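Local coordinates for protein PfEMP1 variant 1 of strain MC (Plasmodium falciparum, PDB 5LGD) that probably binds receptors on host cell surfaces, this chain being one helical domain, related to the Duffy-binding-like domains, of a much longer parasite surface protein, at residues M18-I23 with K110-L115; E117-G122 with D146-H151; S51-V56 with E155-L160. One frame throughout, in Å; residues are numbered along the deposited sequence.

Contact 1. Residues M18-I23 with K110-L115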
loop_
_atom_site.group_PDB
_atom_site.type_symbol
_atom_site.label_atom_id
_atom_site.label_comp_id
_atom_site.label_asym_id
_atom_site.label_seq_id
_atom_site.Cartn_x
_atom_site.Cartn_y
_atom_site.Cartn_z
ATOM N N MET B 18 37.296 -1.327 -7.624
ATOM C CA MET B 18 38.270 -1.671 -6.596
ATOM C C MET B 18 38.453 -3.213 -6.534
ATOM O O MET B 18 39.599 -3.684 -6.463
ATOM C CB MET B 18 38.000 -0.973 -5.243
ATOM C CG MET B 18 37.222 -1.772 -4.239
ATOM S SD MET B 18 38.326 -2.844 -3.299
ATOM C CE MET B 18 37.186 -3.521 -2.219
ATOM N N LEU B 19 37.359 -3.978 -6.702
ATOM C CA LEU B 19 37.390 -5.449 -6.696
ATOM C C LEU B 19 38.209 -5.987 -7.841
ATOM O O LEU B 19 38.977 -6.946 -7.663
ATOM C CB LEU B 19 35.964 -6.020 -6.729
ATOM C CG LEU B 19 35.130 -5.773 -5.439
ATOM C CD1 LEU B 19 33.711 -6.289 -5.596
ATOM C CD2 LEU B 19 35.759 -6.431 -4.250
ATOM N N ILE B 20 38.106 -5.296 -8.990
ATOM C CA ILE B 20 38.806 -5.591 -10.227
ATOM C C ILE B 20 40.285 -5.262 -10.065
ATOM O O ILE B 20 41.127 -6.061 -10.449
ATOM C CB ILE B 20 38.097 -4.927 -11.462
ATOM C CG1 ILE B 20 36.737 -5.631 -11.806
ATOM C CG2 ILE B 20 38.970 -4.907 -12.714
ATOM C CD1 ILE B 20 36.682 -7.093 -11.745
ATOM N N ASP B 21 40.599 -4.130 -9.474
ATOM C CA ASP B 21 41.974 -3.715 -9.197
ATOM C C ASP B 21 42.640 -4.698 -8.237
ATOM O O ASP B 21 43.766 -5.125 -8.476
ATOM C CB ASP B 21 42.004 -2.289 -8.659
ATOM C CG ASP B 21 41.683 -1.180 -9.642
ATOM O OD1 ASP B 21 41.753 -1.425 -10.857
ATOM O OD2 ASP B 21 41.418 -0.049 -9.189
ATOM N N SER B 22 41.910 -5.148 -7.214
ATOM C CA SER B 22 42.416 -6.143 -6.263
ATOM C C SER B 22 42.845 -7.436 -7.019
ATOM O O SER B 22 43.946 -7.941 -6.796
ATOM C CB SER B 22 41.378 -6.412 -5.174
ATOM O OG SER B 22 41.917 -7.203 -4.129
ATOM N N ILE B 23 42.043 -7.873 -7.991
ATOM C CA ILE B 23 42.347 -9.037 -8.842
ATOM C C ILE B 23 43.529 -8.748 -9.770
ATOM O O ILE B 23 44.360 -9.630 -9.995
ATOM C CB ILE B 23 41.105 -9.468 -9.682
ATOM C CG1 ILE B 23 39.928 -9.949 -8.801
ATOM C CG2 ILE B 23 41.473 -10.492 -10.765
ATOM C CD1 ILE B 23 38.554 -9.813 -9.525
ATOM N N LYS B 110 33.019 -14.751 -11.030
ATOM C CA LYS B 110 33.809 -15.925 -10.622
ATOM C C LYS B 110 35.126 -15.506 -9.917
ATOM O O LYS B 110 35.438 -16.039 -8.853
ATOM C CB LYS B 110 34.125 -16.799 -11.848
ATOM C CG LYS B 110 34.672 -18.197 -11.540
ATOM C CD LYS B 110 34.883 -18.944 -12.849
ATOM C CE LYS B 110 35.093 -20.409 -12.637
ATOM N NZ LYS B 110 35.107 -21.132 -13.928
ATOM N N ARG B 111 35.895 -14.572 -10.551
ATOM C CA ARG B 111 37.174 -14.030 -10.069
ATOM C C ARG B 111 36.998 -13.301 -8.721
ATOM O O ARG B 111 37.830 -13.465 -7.818
ATOM C CB ARG B 111 37.821 -13.054 -11.106
ATOM C CG ARG B 111 38.087 -13.615 -12.518
ATOM C CD ARG B 111 39.176 -12.919 -13.376
ATOM N NE ARG B 111 39.365 -11.471 -13.185
ATOM C CZ ARG B 111 38.607 -10.514 -13.722
ATOM N NH1 ARG B 111 37.542 -10.825 -14.434
ATOM N NH2 ARG B 111 38.872 -9.237 -13.485
ATOM N N ILE B 112 35.915 -12.485 -8.595
ATOM C CA ILE B 112 35.620 -11.700 -7.396
ATOM C C ILE B 112 35.289 -12.678 -6.239
ATOM O O ILE B 112 35.907 -12.592 -5.176
ATOM C CB ILE B 112 34.497 -10.659 -7.650
ATOM C CG1 ILE B 112 34.966 -9.625 -8.712
ATOM C CG2 ILE B 112 34.119 -9.966 -6.310
ATOM C CD1 ILE B 112 33.930 -8.653 -9.290
ATOM N N GLU B 113 34.369 -13.641 -6.490
ATOM C CA GLU B 113 33.952 -14.685 -5.559
ATOM C C GLU B 113 35.194 -15.433 -5.030
ATOM O O GLU B 113 35.318 -15.583 -3.815
ATOM C CB GLU B 113 32.966 -15.627 -6.260
ATOM C CG GLU B 113 32.055 -16.415 -5.339
ATOM C CD GLU B 113 31.023 -17.289 -6.031
ATOM O OE1 GLU B 113 31.197 -17.605 -7.231
ATOM O OE2 GLU B 113 30.043 -17.674 -5.355
ATOM N N ALA B 114 36.151 -15.792 -5.914
ATOM C CA ALA B 114 37.415 -16.460 -5.555
ATOM C C ALA B 114 38.282 -15.573 -4.625
ATOM O O ALA B 114 38.801 -16.062 -3.607
ATOM C CB ALA B 114 38.200 -16.797 -6.812
ATOM N N LEU B 115 38.446 -14.275 -5.005
ATOM C CA LEU B 115 39.174 -13.237 -4.257
ATOM C C LEU B 115 38.570 -13.076 -2.854
ATOM O O LEU B 115 39.312 -13.036 -1.877
ATOM C CB LEU B 115 39.139 -11.889 -5.016
ATOM C CG LEU B 115 39.953 -10.724 -4.411
ATOM C CD1 LEU B 115 41.337 -10.622 -5.078
ATOM C CD2 LEU B 115 39.244 -9.430 -4.621
#
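Ile23 CD1 packs 3.7 Å from Ile112 CG1 where helix 7-29 crosses helix 106-118, and most of the contact is apolar in the same way. Ile23 works here through its longer branch, for CG1, one bond back from CD1, is 4.0 Å from Leu115 CD1. Ile112 is shared among three partners: its CG2 meets Leu19 CD1 at 3.8 Å while its CD1 reaches Ile20 CD1 at 4.0 Å. The side chains of Leu19 and Ile23 each cross that of Ile112 at about a right angle.

Leu115 also brings apolar atoms against a polar one. Its chi1 of -175° puts CG anti to the backbone N; both methyls lie against Ser22, CD2 being 3.5 Å from Ser22 OG. That hydroxyl has its hydrogen-bond partner in Glu152, so the leucine covers an oxygen that is already satisfied.

A third kind of approach involves Arg111, modelled in two conformers. In one of them, Ile23 CG2 sits at the edge of the guanidinium, 3.4 Å from Arg111 NE, a placement the alternate copy makes doubtful.

The segment axes come within 10.0 Å at an angle of 74°. Leu148 of helix 144-162 touches both Leu19 and Leu115, so three helices meet at this steep, apolar helix-helix crossing in the alpha-helical domain of the DBL superfamily.

Contact 2. Residues E117-G122 with D146-H151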
loop_
_atom_site.group_PDB
_atom_site.type_symbol
_atom_site.label_atom_id
_atom_site.label_comp_id
_atom_site.label_asym_id
_atom_site.label_seq_id
_atom_site.Cartn_x
_atom_site.Cartn_y
_atom_site.Cartn_z
ATOM N N GLU B 117 36.592 -15.354 -1.275
ATOM C CA GLU B 117 36.736 -16.663 -0.613
ATOM C C GLU B 117 38.091 -16.747 0.049
ATOM O O GLU B 117 38.159 -17.096 1.228
ATOM C CB GLU B 117 36.524 -17.860 -1.577
ATOM C CG GLU B 117 35.055 -18.232 -1.781
ATOM C CD GLU B 117 34.668 -19.213 -2.884
ATOM O OE1 GLU B 117 35.536 -19.606 -3.702
ATOM O OE2 GLU B 117 33.470 -19.577 -2.934
ATOM N N GLN B 118 39.164 -16.366 -0.691
ATOM C CA GLN B 118 40.541 -16.367 -0.197
ATOM C C GLN B 118 40.827 -15.262 0.802
ATOM O O GLN B 118 41.862 -15.311 1.456
ATOM C CB GLN B 118 41.563 -16.351 -1.345
ATOM C CG GLN B 118 41.758 -17.718 -2.017
ATOM C CD GLN B 118 42.553 -18.753 -1.231
ATOM O OE1 GLN B 118 42.846 -19.847 -1.736
ATOM N NE2 GLN B 118 42.942 -18.449 0.002
ATOM N N ALA B 119 39.913 -14.291 0.951
ATOM C CA ALA B 119 40.056 -13.188 1.907
ATOM C C ALA B 119 39.314 -13.445 3.225
ATOM O O ALA B 119 39.313 -12.587 4.113
ATOM C CB ALA B 119 39.577 -11.887 1.281
ATOM N N GLY B 120 38.673 -14.605 3.336
ATOM C CA GLY B 120 37.885 -14.962 4.514
ATOM C C GLY B 120 36.508 -14.316 4.571
ATOM O O GLY B 120 35.802 -14.433 5.582
ATOM N N VAL B 121 36.122 -13.619 3.478
ATOM C CA VAL B 121 34.829 -12.950 3.317
ATOM C C VAL B 121 33.816 -13.928 2.673
ATOM O O VAL B 121 32.623 -13.897 3.013
ATOM C CB VAL B 121 34.937 -11.613 2.533
ATOM C CG1 VAL B 121 33.767 -10.701 2.868
ATOM C CG2 VAL B 121 36.252 -10.892 2.818
ATOM N N GLY B 122 34.316 -14.795 1.785
ATOM C CA GLY B 122 33.532 -15.808 1.089
ATOM C C GLY B 122 33.812 -17.218 1.561
ATOM O O GLY B 122 33.807 -17.488 2.762
ATOM N N ASP B 146 35.273 -3.202 3.777
ATOM C CA ASP B 146 36.141 -2.951 4.923
ATOM C C ASP B 146 36.951 -4.228 5.300
ATOM O O ASP B 146 38.172 -4.154 5.450
ATOM C CB ASP B 146 35.299 -2.457 6.095
ATOM C CG ASP B 146 34.588 -1.142 5.815
ATOM O OD1 ASP B 146 35.264 -0.086 5.823
ATOM O OD2 ASP B 146 33.340 -1.156 5.698
ATOM N N LYS B 147 36.279 -5.396 5.376
ATOM C CA LYS B 147 36.906 -6.694 5.663
ATOM C C LYS B 147 37.985 -6.974 4.613
ATOM O O LYS B 147 39.112 -7.335 4.973
ATOM C CB LYS B 147 35.856 -7.822 5.629
ATOM C CG LYS B 147 35.087 -8.009 6.935
ATOM C CD LYS B 147 35.437 -9.343 7.618
ATOM C CE LYS B 147 34.907 -10.587 6.926
ATOM N NZ LYS B 147 35.588 -11.818 7.411
ATOM N N LEU B 148 37.643 -6.755 3.310
ATOM C CA LEU B 148 38.571 -6.925 2.192
ATOM C C LEU B 148 39.740 -5.973 2.244
ATOM O O LEU B 148 40.879 -6.432 2.121
ATOM C CB LEU B 148 37.890 -6.874 0.814
ATOM C CG LEU B 148 38.838 -7.165 -0.346
ATOM C CD1 LEU B 148 39.274 -8.619 -0.346
ATOM C CD2 LEU B 148 38.234 -6.800 -1.635
ATOM N N LEU B 149 39.484 -4.663 2.472
ATOM C CA LEU B 149 40.578 -3.691 2.604
ATOM C C LEU B 149 41.497 -4.006 3.804
ATOM O O LEU B 149 42.697 -3.775 3.711
ATOM C CB LEU B 149 40.094 -2.236 2.607
ATOM C CG LEU B 149 39.551 -1.707 1.262
ATOM C CD1 LEU B 149 38.931 -0.321 1.434
ATOM C CD2 LEU B 149 40.642 -1.708 0.150
ATOM N N GLN B 150 40.954 -4.625 4.871
ATOM C CA GLN B 150 41.730 -5.059 6.043
ATOM C C GLN B 150 42.634 -6.231 5.617
ATOM O O GLN B 150 43.838 -6.227 5.907
ATOM C CB GLN B 150 40.794 -5.482 7.191
ATOM C CG GLN B 150 40.535 -4.371 8.214
ATOM C CD GLN B 150 39.091 -4.161 8.614
ATOM O OE1 GLN B 150 38.318 -5.103 8.851
ATOM N NE2 GLN B 150 38.730 -2.896 8.791
ATOM N N HIS B 151 42.050 -7.205 4.874
ATOM C CA HIS B 151 42.762 -8.369 4.340
ATOM C C HIS B 151 43.911 -7.923 3.427
ATOM O O HIS B 151 45.009 -8.488 3.489
ATOM C CB HIS B 151 41.799 -9.302 3.584
ATOM C CG HIS B 151 42.492 -10.386 2.819
ATOM N ND1 HIS B 151 42.826 -11.585 3.417
ATOM C CD2 HIS B 151 42.936 -10.393 1.541
ATOM C CE1 HIS B 151 43.436 -12.291 2.482
ATOM N NE2 HIS B 151 43.526 -11.615 1.334
#
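Ala119 lies over the ring of His151, its CA 3.6 Å from the ring centroid and only 14° off the ring normal, a CH-pi contact over the face. The histidine CG is anti to the backbone N (chi1 170°), and a chi2 near a right angle turns the ring so that one face meets Ala119. Ala119 CB approaches the same ring at His151 CG, 3.6 Å away, and also touches Leu148 CD1 at 3.7 Å. Helix 106-118 ends here in a Schellman motif: Gly120 leaves helical geometry with a positive phi and two bonds back into the last turn, one of them the weak Gly120 N to Glu117 O. The turn presents Gly120 O to Lys147, whose NZ donates a hydrogen bond of 3.2 Å. Lys147 is bent at both chi2 and chi3 rather than extended, and its ammonium meets the oxygen from above the carbonyl plane, 60° out of it. Nearer the backbone, Lys147 CB lies 4.2 Å from Val121 CG2, the two side chains sliding past each other in opposite directions. Gln118 O, 3.6 Å from His151 CE1, accepts its hydrogen bond from Lys35, whose side chain also touches the histidine.

Contact 3. Residues S51-V56 with E155-L160. Unlike the reference sequence in segment 51-56: Ser51 (reference Cys).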
loop_
_atom_site.group_PDB
_atom_site.type_symbol
_atom_site.label_atom_id
_atom_site.label_comp_id
_atom_site.label_asym_id
_atom_site.label_seq_id
_atom_site.Cartn_x
_atom_site.Cartn_y
_atom_site.Cartn_z
ATOM N N SER B 51 53.686 -0.172 -3.771
ATOM C CA SER B 51 52.604 0.368 -4.628
ATOM C C SER B 51 51.257 -0.248 -4.260
ATOM O O SER B 51 50.245 0.468 -4.197
ATOM C CB SER B 51 52.883 0.095 -6.105
ATOM O OG SER B 51 54.099 0.700 -6.509
ATOM N N PHE B 52 51.257 -1.585 -4.011
ATOM C CA PHE B 52 50.080 -2.331 -3.586
ATOM C C PHE B 52 49.671 -1.818 -2.176
ATOM O O PHE B 52 48.503 -1.514 -1.982
ATOM C CB PHE B 52 50.331 -3.839 -3.603
ATOM C CG PHE B 52 49.200 -4.667 -3.033
ATOM C CD1 PHE B 52 47.901 -4.537 -3.521
ATOM C CD2 PHE B 52 49.441 -5.611 -2.043
ATOM C CE1 PHE B 52 46.857 -5.289 -2.982
ATOM C CE2 PHE B 52 48.394 -6.368 -1.506
ATOM C CZ PHE B 52 47.111 -6.196 -1.973
ATOM N N GLN B 53 50.634 -1.646 -1.245
ATOM C CA GLN B 53 50.371 -1.090 0.093
ATOM C C GLN B 53 49.764 0.323 -0.006
ATOM O O GLN B 53 48.833 0.633 0.737
ATOM C CB GLN B 53 51.640 -1.063 0.964
ATOM C CG GLN B 53 51.356 -0.628 2.405
ATOM C CD GLN B 53 52.484 -0.954 3.331
ATOM O OE1 GLN B 53 53.549 -0.328 3.293
ATOM N NE2 GLN B 53 52.264 -1.929 4.205
ATOM N N LYS B 54 50.302 1.164 -0.923
ATOM C CA LYS B 54 49.838 2.532 -1.184
ATOM C C LYS B 54 48.379 2.501 -1.636
ATOM O O LYS B 54 47.551 3.223 -1.073
ATOM C CB LYS B 54 50.705 3.189 -2.276
ATOM C CG LYS B 54 50.764 4.712 -2.215
ATOM C CD LYS B 54 51.160 5.319 -3.560
ATOM C CE LYS B 54 51.504 6.787 -3.436
ATOM N NZ LYS B 54 51.865 7.379 -4.752
ATOM N N TRP B 55 48.069 1.652 -2.655
ATOM C CA TRP B 55 46.741 1.470 -3.204
ATOM C C TRP B 55 45.745 1.154 -2.114
ATOM O O TRP B 55 44.686 1.756 -2.129
ATOM C CB TRP B 55 46.753 0.336 -4.246
ATOM C CG TRP B 55 45.412 -0.001 -4.825
ATOM C CD1 TRP B 55 44.748 0.667 -5.813
ATOM C CD2 TRP B 55 44.595 -1.124 -4.481
ATOM N NE1 TRP B 55 43.575 0.018 -6.119
ATOM C CE2 TRP B 55 43.466 -1.099 -5.331
ATOM C CE3 TRP B 55 44.705 -2.154 -3.530
ATOM C CZ2 TRP B 55 42.446 -2.051 -5.245
ATOM C CZ3 TRP B 55 43.710 -3.119 -3.478
ATOM C CH2 TRP B 55 42.594 -3.057 -4.323
ATOM N N VAL B 56 46.068 0.215 -1.181
ATOM C CA VAL B 56 45.183 -0.186 -0.066
ATOM C C VAL B 56 44.792 1.040 0.776
ATOM O O VAL B 56 43.611 1.222 1.039
ATOM C CB VAL B 56 45.742 -1.333 0.830
ATOM C CG1 VAL B 56 44.678 -1.851 1.796
ATOM C CG2 VAL B 56 46.299 -2.482 0.009
ATOM N N GLU B 155 47.979 -8.596 3.463
ATOM C CA GLU B 155 48.702 -9.183 2.334
ATOM C C GLU B 155 49.872 -8.316 1.872
ATOM O O GLU B 155 50.932 -8.857 1.564
ATOM C CB GLU B 155 47.779 -9.549 1.169
ATOM C CG GLU B 155 46.947 -10.792 1.447
ATOM C CD GLU B 155 47.726 -12.054 1.783
ATOM O OE1 GLU B 155 48.564 -12.471 0.951
ATOM O OE2 GLU B 155 47.521 -12.605 2.890
ATOM N N ALA B 156 49.688 -6.983 1.852
ATOM C CA ALA B 156 50.738 -6.041 1.488
ATOM C C ALA B 156 51.832 -6.013 2.613
ATOM O O ALA B 156 53.013 -5.787 2.321
ATOM C CB ALA B 156 50.134 -4.665 1.299
ATOM N N ASP B 157 51.440 -6.280 3.882
ATOM C CA ASP B 157 52.391 -6.365 5.002
ATOM C C ASP B 157 53.182 -7.656 4.918
ATOM O O ASP B 157 54.377 -7.659 5.229
ATOM C CB ASP B 157 51.695 -6.254 6.368
ATOM C CG ASP B 157 51.366 -4.834 6.759
ATOM O OD1 ASP B 157 52.127 -3.918 6.366
ATOM O OD2 ASP B 157 50.367 -4.636 7.486
ATOM N N LYS B 158 52.514 -8.755 4.509
ATOM C CA LYS B 158 53.141 -10.060 4.331
ATOM C C LYS B 158 54.103 -9.978 3.128
ATOM O O LYS B 158 55.223 -10.494 3.206
ATOM C CB LYS B 158 52.073 -11.149 4.131
ATOM C CG LYS B 158 51.386 -11.616 5.415
ATOM C CD LYS B 158 50.194 -12.533 5.108
ATOM C CE LYS B 158 49.763 -13.363 6.295
ATOM N NZ LYS B 158 48.952 -12.581 7.264
ATOM N N CYS B 159 53.664 -9.282 2.037
ATOM C CA CYS B 159 54.411 -8.995 0.800
ATOM C C CYS B 159 55.761 -8.357 1.171
ATOM O O CYS B 159 56.796 -8.832 0.727
ATOM C CB CYS B 159 53.593 -8.064 -0.099
ATOM S SG CYS B 159 54.057 -8.084 -1.851
ATOM N N LEU B 160 55.742 -7.306 2.003
ATOM C CA LEU B 160 56.952 -6.601 2.449
ATOM C C LEU B 160 57.865 -7.408 3.388
ATOM O O LEU B 160 59.067 -7.142 3.427
ATOM C CB LEU B 160 56.592 -5.254 3.092
ATOM C CG LEU B 160 56.006 -4.201 2.157
ATOM C CD1 LEU B 160 55.296 -3.141 2.943
ATOM C CD2 LEU B 160 57.078 -3.595 1.254
#
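Gln53, Ala156 and Phe52 bury the most surface where helix 45-70 runs nearly antiparallel to helix 144-162, a pairing within the helical bundle of this domain. The segment axes are 9.2 Å apart at closest approach and their directions differ by 160°. A disulfide between Cys49 and Cys159 joins the same two helices covalently.

The methyl of Ala156 is the central point. Its CB faces helix 45-70 and touches two successive residues there, lying 3.5 Å from Phe52 CD2 and 3.9 Å from Gln53 CB. The small side chain is matched by a short backbone separation, the CA atoms of Gln53 and Ala156 being 5.2 Å apart.

Phe52 meets the partner helix through CD2 and CE2, both of which reach Ala156 CB. Glu155 C lies at the ring edge, near its plane, whereas one ring face carries Val56 CG2, offset toward the rim. Trp25 of helix 7-29 also meets the phenylalanine ring, which places Phe52 where three helices converge.

Gln53 reaches across with its chain extended beyond CG, and its amide lies beside both Asp157 and Leu160. The amide and carboxylate planes are 74° apart, with Gln53 NE2 2.9 Å from Asp157 OD1. On the leucine side, the side chains cross at about a right angle, and Gln53 OE1 comes 3.3 Å from Leu160 CD1.

Four helices and the turn after helix 106-118 supply all three contacts, whose centres lie about 11 Å apart for contacts 1 and 2, 14 Å for contacts 2 and 3, and 16 Å for contacts 1 and 3. Helix 106-118 serves contact 1, and its end and following turn serve contact 2; helix 144-162 serves contacts 2 and 3. Along the chain, contacts 1 and 3 interleave, while contact 2 follows contact 1 and falls within the span of contact 3. Direct packing joins them: Leu148 CD2 is 3.5 Å from Met18 CE, and Trp55 CZ2 is 3.5 Å from Asp21 CB. Contacts 1 and 3 unite sequence-distant helices; contact 2 joins successive ones across unmodelled residues 123-140.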